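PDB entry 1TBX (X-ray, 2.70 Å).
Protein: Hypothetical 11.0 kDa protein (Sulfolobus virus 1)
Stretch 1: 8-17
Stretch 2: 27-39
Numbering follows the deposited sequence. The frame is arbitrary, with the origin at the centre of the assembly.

Stretch 1 8-17: YPEAIVLAYL
Stretch 2, residues 27-39: DLYKKVNAEFPMS

The two stretches form an apolar helix-against-helix contact, extended by the loop after the second helix, with no hydrogen bond between them and 572 Å² buried in total. Helix 9-17 follows Tyr-8 at its N-cap, and its i to i+4 bonds are regular, as in Val-13 N to Pro-9 O at 2.8 Å. The other helix enters the stretch already formed at Asp-27. The axes approach to 10.0 Å with 110° between their N-to-C directions, so the chains cross steeply. CA-CA distances set the register: Leu-17 to Leu-28 7.2 Å, Val-13 to Val-32 6.6 Å, Pro-9 to Met-38 8.0 Å.

Tyr-16 (chi1 -85°, chi2 73°) contributes the largest covered area, 130 Å². Its CB lies 3.6 Å from Val-32 CG2 and 3.9 Å from Leu-28 CD1, while the Tyr-16 and Phe-36 rings meet, Tyr-16 CE1 to Phe-36 CE1 3.8 Å. Tyr-16 OH lies at the edge of the Phe-36 ring, 3.4 Å from Phe-36 CE1; it is also 3.4 Å from Glu-35 OE1, but the poor angle rules out a hydrogen bond. Ile-12 (m, t) covers one face of Phe-36 (chi1 -75°, chi2 101°) through CG1, and its CG2 stands 3.7 Å from Phe-36 CD1 and 3.9 Å from Val-32 CG1. Val-13 (t) bridges two partners: its CG1 meets Leu-28 CD2 at 3.7 Å, with Leu-28 in the t, p rotamer, and its CG2 meets selenomethionine Met-38 CE at 3.7 Å. That methyl also presses against Pro-9, CB to Met-38 CE 3.2 Å, a tight apolar contact.

Polar bonds within the second stretch tether Met-38 to its own helix. Met-38 N donates to Asn-33 OD1 (3.0 Å, 142°), and Tyr-29 OH donates to Met-38 O (2.8 Å). Tyr-29, Asn-33 and Met-38 have chi1 in t, t and p.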

ATOM      1  N   TYR A   8       2.224   1.172  -4.143  1.00 28.20           N
ATOM      2  CA  TYR A   8       2.719   1.191  -5.489  1.00 28.84           C
ATOM      3  C   TYR A   8       1.538   1.284  -6.458  1.00 28.58           C
ATOM      4  O   TYR A   8       0.379   1.116  -6.048  1.00 33.56           O
ATOM      5  CB  TYR A   8       3.449  -0.109  -5.728  1.00 28.81           C
ATOM      6  CG  TYR A   8       4.874  -0.141  -5.272  1.00 36.36           C
ATOM      7  CD1 TYR A   8       5.234  -0.731  -4.049  1.00 41.60           C
ATOM      8  CD2 TYR A   8       5.877   0.368  -6.065  1.00 35.02           C
ATOM      9  CE1 TYR A   8       6.558  -0.804  -3.654  1.00 36.22           C
ATOM     10  CE2 TYR A   8       7.182   0.307  -5.678  1.00 38.51           C
ATOM     11  CZ  TYR A   8       7.530  -0.276  -4.480  1.00 39.46           C
ATOM     12  OH  TYR A   8       8.874  -0.318  -4.138  1.00 41.52           O
ATOM     13  N   PRO A   9       1.813   1.542  -7.740  1.00 27.13           N
ATOM     14  CA  PRO A   9       0.741   1.614  -8.748  1.00 26.00           C
ATOM     15  C   PRO A   9      -0.135   0.376  -8.864  1.00 28.80           C
ATOM     16  O   PRO A   9      -1.365   0.485  -8.981  1.00 29.31           O
ATOM     17  CB  PRO A   9       1.495   1.862 -10.032  1.00 23.79           C
ATOM     18  CG  PRO A   9       2.654   2.697  -9.537  1.00 25.56           C
ATOM     19  CD  PRO A   9       3.134   1.889  -8.304  1.00 18.63           C
ATOM     20  N   GLU A  10       0.485  -0.789  -8.818  1.00 26.95           N
ATOM     21  CA  GLU A  10      -0.243  -2.041  -8.891  1.00 22.71           C
ATOM     22  C   GLU A  10      -1.344  -2.085  -7.830  1.00 28.01           C
ATOM     23  O   GLU A  10      -2.473  -2.547  -8.087  1.00 25.59           O
ATOM     24  CB  GLU A  10       0.786  -3.116  -8.679  1.00 24.77           C
ATOM     25  CG  GLU A  10       2.180  -2.495  -8.765  1.00 32.98           C
ATOM     26  CD  GLU A  10       3.060  -2.907  -7.617  1.00 36.14           C
ATOM     27  OE1 GLU A  10       2.579  -3.695  -6.807  1.00 51.72           O
ATOM     28  OE2 GLU A  10       4.235  -2.482  -7.511  1.00 42.93           O
ATOM     29  N   ALA A  11      -1.028  -1.566  -6.636  1.00 29.65           N
ATOM     30  CA  ALA A  11      -2.011  -1.495  -5.557  1.00 27.55           C
ATOM     31  C   ALA A  11      -3.162  -0.539  -5.889  1.00 27.21           C
ATOM     32  O   ALA A  11      -4.327  -0.887  -5.731  1.00 29.80           O
ATOM     33  CB  ALA A  11      -1.341  -1.125  -4.236  1.00 27.28           C
ATOM     34  N   ILE A  12      -2.852   0.670  -6.342  1.00 24.73           N
ATOM     35  CA  ILE A  12      -3.926   1.604  -6.673  1.00 23.51           C
ATOM     36  C   ILE A  12      -4.829   1.042  -7.784  1.00 26.17           C
ATOM     37  O   ILE A  12      -6.064   0.990  -7.615  1.00 24.36           O
ATOM     38  CB  ILE A  12      -3.359   2.955  -7.072  1.00 22.00           C
ATOM     39  CG1 ILE A  12      -2.541   3.491  -5.908  1.00 26.86           C
ATOM     40  CG2 ILE A  12      -4.472   3.920  -7.376  1.00 14.33           C
ATOM     41  CD1 ILE A  12      -1.504   4.486  -6.306  1.00 26.17           C
ATOM     42  N   VAL A  13      -4.207   0.613  -8.888  1.00 23.31           N
ATOM     43  CA  VAL A  13      -4.895   0.146 -10.064  1.00 18.14           C
ATOM     44  C   VAL A  13      -5.772  -1.007  -9.633  1.00 24.11           C
ATOM     45  O   VAL A  13      -6.957  -1.022  -9.901  1.00 30.17           O
ATOM     46  CB  VAL A  13      -3.900  -0.299 -11.113  1.00 23.61           C
ATOM     47  CG1 VAL A  13      -4.639  -0.980 -12.267  1.00 14.49           C
ATOM     48  CG2 VAL A  13      -2.954   0.935 -11.591  1.00  9.55           C
ATOM     49  N   LEU A  14      -5.228  -1.935  -8.872  1.00 23.68           N
ATOM     50  CA  LEU A  14      -6.039  -3.040  -8.387  1.00 24.74           C
ATOM     51  C   LEU A  14      -7.294  -2.600  -7.587  1.00 27.91           C
ATOM     52  O   LEU A  14      -8.415  -3.066  -7.837  1.00 26.44           O
ATOM     53  CB  LEU A  14      -5.155  -3.993  -7.561  1.00 27.60           C
ATOM     54  CG  LEU A  14      -5.740  -5.397  -7.404  1.00 29.11           C
ATOM     55  CD1 LEU A  14      -6.107  -5.916  -8.779  1.00 23.89           C
ATOM     56  CD2 LEU A  14      -4.784  -6.347  -6.647  1.00 23.90           C
ATOM     57  N   ALA A  15      -7.093  -1.708  -6.620  1.00 26.89           N
ATOM     58  CA  ALA A  15      -8.168  -1.202  -5.775  1.00 25.17           C
ATOM     59  C   ALA A  15      -9.241  -0.571  -6.631  1.00 27.88           C
ATOM     60  O   ALA A  15     -10.419  -0.816  -6.435  1.00 34.09           O
ATOM     61  CB  ALA A  15      -7.627  -0.173  -4.824  1.00 22.52           C
ATOM     62  N   TYR A  16      -8.831   0.231  -7.605  1.00 27.22           N
ATOM     63  CA  TYR A  16      -9.790   0.958  -8.422  1.00 25.41           C
ATOM     64  C   TYR A  16     -10.625   0.067  -9.329  1.00 26.16           C
ATOM     65  O   TYR A  16     -11.765   0.407  -9.693  1.00 27.09           O
ATOM     66  CB  TYR A  16      -9.077   2.045  -9.200  1.00 26.40           C
ATOM     67  CG  TYR A  16      -8.964   3.256  -8.334  1.00 33.71           C
ATOM     68  CD1 TYR A  16      -8.061   3.304  -7.245  1.00 33.18           C
ATOM     69  CD2 TYR A  16      -9.825   4.347  -8.536  1.00 36.01           C
ATOM     70  CE1 TYR A  16      -8.010   4.451  -6.413  1.00 36.54           C
ATOM     71  CE2 TYR A  16      -9.778   5.492  -7.724  1.00 31.09           C
ATOM     72  CZ  TYR A  16      -8.882   5.545  -6.678  1.00 37.76           C
ATOM     73  OH  TYR A  16      -8.897   6.690  -5.914  1.00 36.73           O
ATOM     74  N   LEU A  17     -10.069  -1.083  -9.684  1.00 24.41           N
ATOM     75  CA  LEU A  17     -10.775  -1.999 -10.559  1.00 24.43           C
ATOM     76  C   LEU A  17     -11.970  -2.630  -9.818  1.00 29.61           C
ATOM     77  O   LEU A  17     -13.017  -2.937 -10.420  1.00 28.32           O
ATOM     78  CB  LEU A  17      -9.822  -3.076 -11.062  1.00 23.46           C
ATOM     79  CG  LEU A  17     -10.367  -4.076 -12.062  1.00 21.21           C
ATOM     80  CD1 LEU A  17     -11.161  -3.331 -13.109  1.00 20.38           C
ATOM     81  CD2 LEU A  17      -9.221  -4.827 -12.677  1.00 22.25           C
ATOM     82  N   ASP A  27     -10.070   3.888 -19.715  1.00 24.66           N
ATOM     83  CA  ASP A  27     -10.928   4.593 -18.766  1.00 27.73           C
ATOM     84  C   ASP A  27     -10.523   4.327 -17.341  1.00 27.91           C
ATOM     85  O   ASP A  27     -10.658   5.221 -16.502  1.00 31.49           O
ATOM     86  CB  ASP A  27     -12.409   4.292 -18.945  1.00 23.74           C
ATOM     87  CG  ASP A  27     -12.936   4.892 -20.204  1.00 31.69           C
ATOM     88  OD1 ASP A  27     -12.297   5.884 -20.647  1.00 30.83           O
ATOM     89  OD2 ASP A  27     -13.919   4.422 -20.841  1.00 30.57           O
ATOM     90  N   LEU A  28     -10.044   3.111 -17.055  1.00 26.93           N
ATOM     91  CA  LEU A  28      -9.564   2.828 -15.709  1.00 25.25           C
ATOM     92  C   LEU A  28      -8.370   3.722 -15.451  1.00 26.59           C
ATOM     93  O   LEU A  28      -8.257   4.298 -14.388  1.00 24.98           O
ATOM     94  CB  LEU A  28      -9.199   1.363 -15.488  1.00 26.75           C
ATOM     95  CG  LEU A  28      -8.633   1.088 -14.072  1.00 27.71           C
ATOM     96  CD1 LEU A  28      -9.722   1.207 -12.967  1.00 22.59           C
ATOM     97  CD2 LEU A  28      -7.849  -0.237 -13.913  1.00 19.34           C
ATOM     98  N   TYR A  29      -7.510   3.877 -16.443  1.00 26.22           N
ATOM     99  CA  TYR A  29      -6.455   4.820 -16.304  1.00 23.82           C
ATOM    100  C   TYR A  29      -6.934   6.240 -15.969  1.00 28.48           C
ATOM    101  O   TYR A  29      -6.376   6.862 -15.062  1.00 30.90           O
ATOM    102  CB  TYR A  29      -5.624   4.887 -17.555  1.00 23.06           C
ATOM    103  CG  TYR A  29      -4.656   6.032 -17.441  1.00 21.55           C
ATOM    104  CD1 TYR A  29      -3.678   6.039 -16.448  1.00 21.83           C
ATOM    105  CD2 TYR A  29      -4.764   7.131 -18.245  1.00 18.59           C
ATOM    106  CE1 TYR A  29      -2.803   7.074 -16.331  1.00 19.43           C
ATOM    107  CE2 TYR A  29      -3.865   8.179 -18.152  1.00 16.83           C
ATOM    108  CZ  TYR A  29      -2.902   8.138 -17.189  1.00 16.80           C
ATOM    109  OH  TYR A  29      -2.051   9.172 -17.042  1.00 12.24           O
ATOM    110  N   LYS A  30      -7.917   6.770 -16.704  1.00 26.13           N
ATOM    111  CA  LYS A  30      -8.404   8.120 -16.426  1.00 24.34           C
ATOM    112  C   LYS A  30      -8.851   8.289 -14.981  1.00 26.41           C
ATOM    113  O   LYS A  30      -8.544   9.279 -14.324  1.00 33.34           O
ATOM    114  CB  LYS A  30      -9.540   8.479 -17.331  1.00 18.12           C
ATOM    115  CG  LYS A  30      -9.078   8.862 -18.684  1.00 17.78           C
ATOM    116  CD  LYS A  30     -10.216   8.719 -19.630  1.00 23.18           C
ATOM    117  CE  LYS A  30     -10.652  10.120 -20.047  1.00 35.70           C
ATOM    118  NZ  LYS A  30     -12.115  10.223 -20.339  1.00 39.65           N
ATOM    119  N   LYS A  31      -9.542   7.296 -14.483  1.00 22.98           N
ATOM    120  CA  LYS A  31     -10.121   7.317 -13.161  1.00 25.97           C
ATOM    121  C   LYS A  31      -9.040   7.324 -12.064  1.00 29.06           C
ATOM    122  O   LYS A  31      -9.086   8.136 -11.137  1.00 28.58           O
ATOM    123  CB  LYS A  31     -10.938   6.046 -13.027  1.00 27.44           C
ATOM    124  CG  LYS A  31     -11.933   6.047 -11.950  1.00 36.29           C
ATOM    125  CD  LYS A  31     -12.914   4.902 -12.175  1.00 40.66           C
ATOM    126  CE  LYS A  31     -13.950   5.256 -13.225  1.00 42.30           C
ATOM    127  NZ  LYS A  31     -15.068   6.023 -12.624  1.00 42.30           N
ATOM    128  N   VAL A  32      -8.098   6.388 -12.171  1.00 26.13           N
ATOM    129  CA  VAL A  32      -6.989   6.247 -11.252  1.00 23.50           C
ATOM    130  C   VAL A  32      -6.260   7.582 -11.235  1.00 28.20           C
ATOM    131  O   VAL A  32      -6.049   8.209 -10.173  1.00 30.50           O
ATOM    132  CB  VAL A  32      -6.034   5.087 -11.691  1.00 22.18           C
ATOM    133  CG1 VAL A  32      -4.670   5.194 -11.065  1.00 20.78           C
ATOM    134  CG2 VAL A  32      -6.637   3.728 -11.327  1.00 22.34           C
ATOM    135  N   ASN A  33      -5.911   8.044 -12.426  1.00 27.05           N
ATOM    136  CA  ASN A  33      -5.129   9.233 -12.562  1.00 24.60           C
ATOM    137  C   ASN A  33      -5.767  10.517 -11.977  1.00 24.85           C
ATOM    138  O   ASN A  33      -5.060  11.381 -11.440  1.00 26.12           O
ATOM    139  CB  ASN A  33      -4.768   9.378 -14.009  1.00 19.03           C
ATOM    140  CG  ASN A  33      -3.965  10.585 -14.243  1.00 20.82           C
ATOM    141  OD1 ASN A  33      -2.792  10.649 -13.870  1.00 24.40           O
ATOM    142  ND2 ASN A  33      -4.602  11.602 -14.799  1.00 17.06           N
ATOM    143  N   ALA A  34      -7.093  10.607 -12.083  1.00 23.06           N
ATOM    144  CA  ALA A  34      -7.926  11.655 -11.473  1.00 22.15           C
ATOM    145  C   ALA A  34      -7.763  11.761  -9.952  1.00 26.81           C
ATOM    146  O   ALA A  34      -8.141  12.774  -9.382  1.00 32.54           O
ATOM    147  CB  ALA A  34      -9.420  11.415 -11.814  1.00 14.40           C
ATOM    148  N   GLU A  35      -7.212  10.733  -9.302  1.00 25.30           N
ATOM    149  CA  GLU A  35      -7.084  10.713  -7.846  1.00 28.39           C
ATOM    150  C   GLU A  35      -5.665  10.500  -7.367  1.00 29.05           C
ATOM    151  O   GLU A  35      -5.271  11.030  -6.351  1.00 33.58           O
ATOM    152  CB  GLU A  35      -7.883   9.552  -7.282  1.00 29.11           C
ATOM    153  CG  GLU A  35      -9.358   9.610  -7.579  1.00 34.29           C
ATOM    154  CD  GLU A  35     -10.199   9.674  -6.331  1.00 31.97           C
ATOM    155  OE1 GLU A  35      -9.645   9.915  -5.237  1.00 50.80           O
ATOM    156  OE2 GLU A  35     -11.419   9.511  -6.438  1.00 34.62           O
ATOM    157  N   PHE A  36      -4.933   9.661  -8.079  1.00 29.17           N
ATOM    158  CA  PHE A  36      -3.567   9.335  -7.784  1.00 23.90           C
ATOM    159  C   PHE A  36      -2.754   9.492  -9.059  1.00 25.82           C
ATOM    160  O   PHE A  36      -2.450   8.488  -9.713  1.00 26.92           O
ATOM    161  CB  PHE A  36      -3.525   7.884  -7.367  1.00 24.43           C
ATOM    162  CG  PHE A  36      -4.043   7.660  -6.012  1.00 28.56           C
ATOM    163  CD1 PHE A  36      -5.327   7.169  -5.827  1.00 26.12           C
ATOM    164  CD2 PHE A  36      -3.255   7.962  -4.894  1.00 24.28           C
ATOM    165  CE1 PHE A  36      -5.817   6.969  -4.561  1.00 23.02           C
ATOM    166  CE2 PHE A  36      -3.739   7.774  -3.630  1.00 23.16           C
ATOM    167  CZ  PHE A  36      -5.035   7.268  -3.454  1.00 23.67           C
ATOM    168  N   PRO A  37      -2.394  10.720  -9.435  1.00 27.30           N
ATOM    169  CA  PRO A  37      -1.739  10.966 -10.754  1.00 29.18           C
ATOM    170  C   PRO A  37      -0.575  10.008 -11.051  1.00 29.31           C
ATOM    171  O   PRO A  37       0.330   9.835 -10.230  1.00 32.21           O
ATOM    172  CB  PRO A  37      -1.192  12.380 -10.629  1.00 20.15           C
ATOM    173  CG  PRO A  37      -2.112  13.015  -9.625  1.00 26.47           C
ATOM    174  CD  PRO A  37      -2.528  11.949  -8.635  1.00 20.30           C
HETATM  175  N   MSE A  38      -0.638   9.324 -12.180  1.00 29.51           N
HETATM  176  CA  MSE A  38       0.516   8.581 -12.628  1.00 26.53           C
HETATM  177  C   MSE A  38       0.601   8.681 -14.133  1.00 27.68           C
HETATM  178  O   MSE A  38      -0.329   9.175 -14.803  1.00 27.23           O
HETATM  179  CB  MSE A  38       0.481   7.145 -12.132  1.00 21.05           C
HETATM  180  CG  MSE A  38      -0.228   6.179 -13.019  1.00 32.83           C
HETATM  181 SE   MSE A  38      -1.091   4.744 -12.001  1.00 41.69          SE
HETATM  182  CE  MSE A  38      -0.132   3.178 -12.465  1.00 47.90           C
ATOM    183  N   SER A  39       1.729   8.261 -14.687  1.00 26.48           N
ATOM    184  CA  SER A  39       1.833   8.324 -16.129  1.00 18.45           C
ATOM    185  C   SER A  39       1.192   7.063 -16.696  1.00 23.72           C
ATOM    186  O   SER A  39       0.891   6.085 -15.938  1.00 23.14           O
ATOM    187  CB  SER A  39       3.275   8.444 -16.535  1.00 12.70           C
ATOM    188  OG  SER A  39       4.006   7.262 -16.288  1.00 13.48           O
TER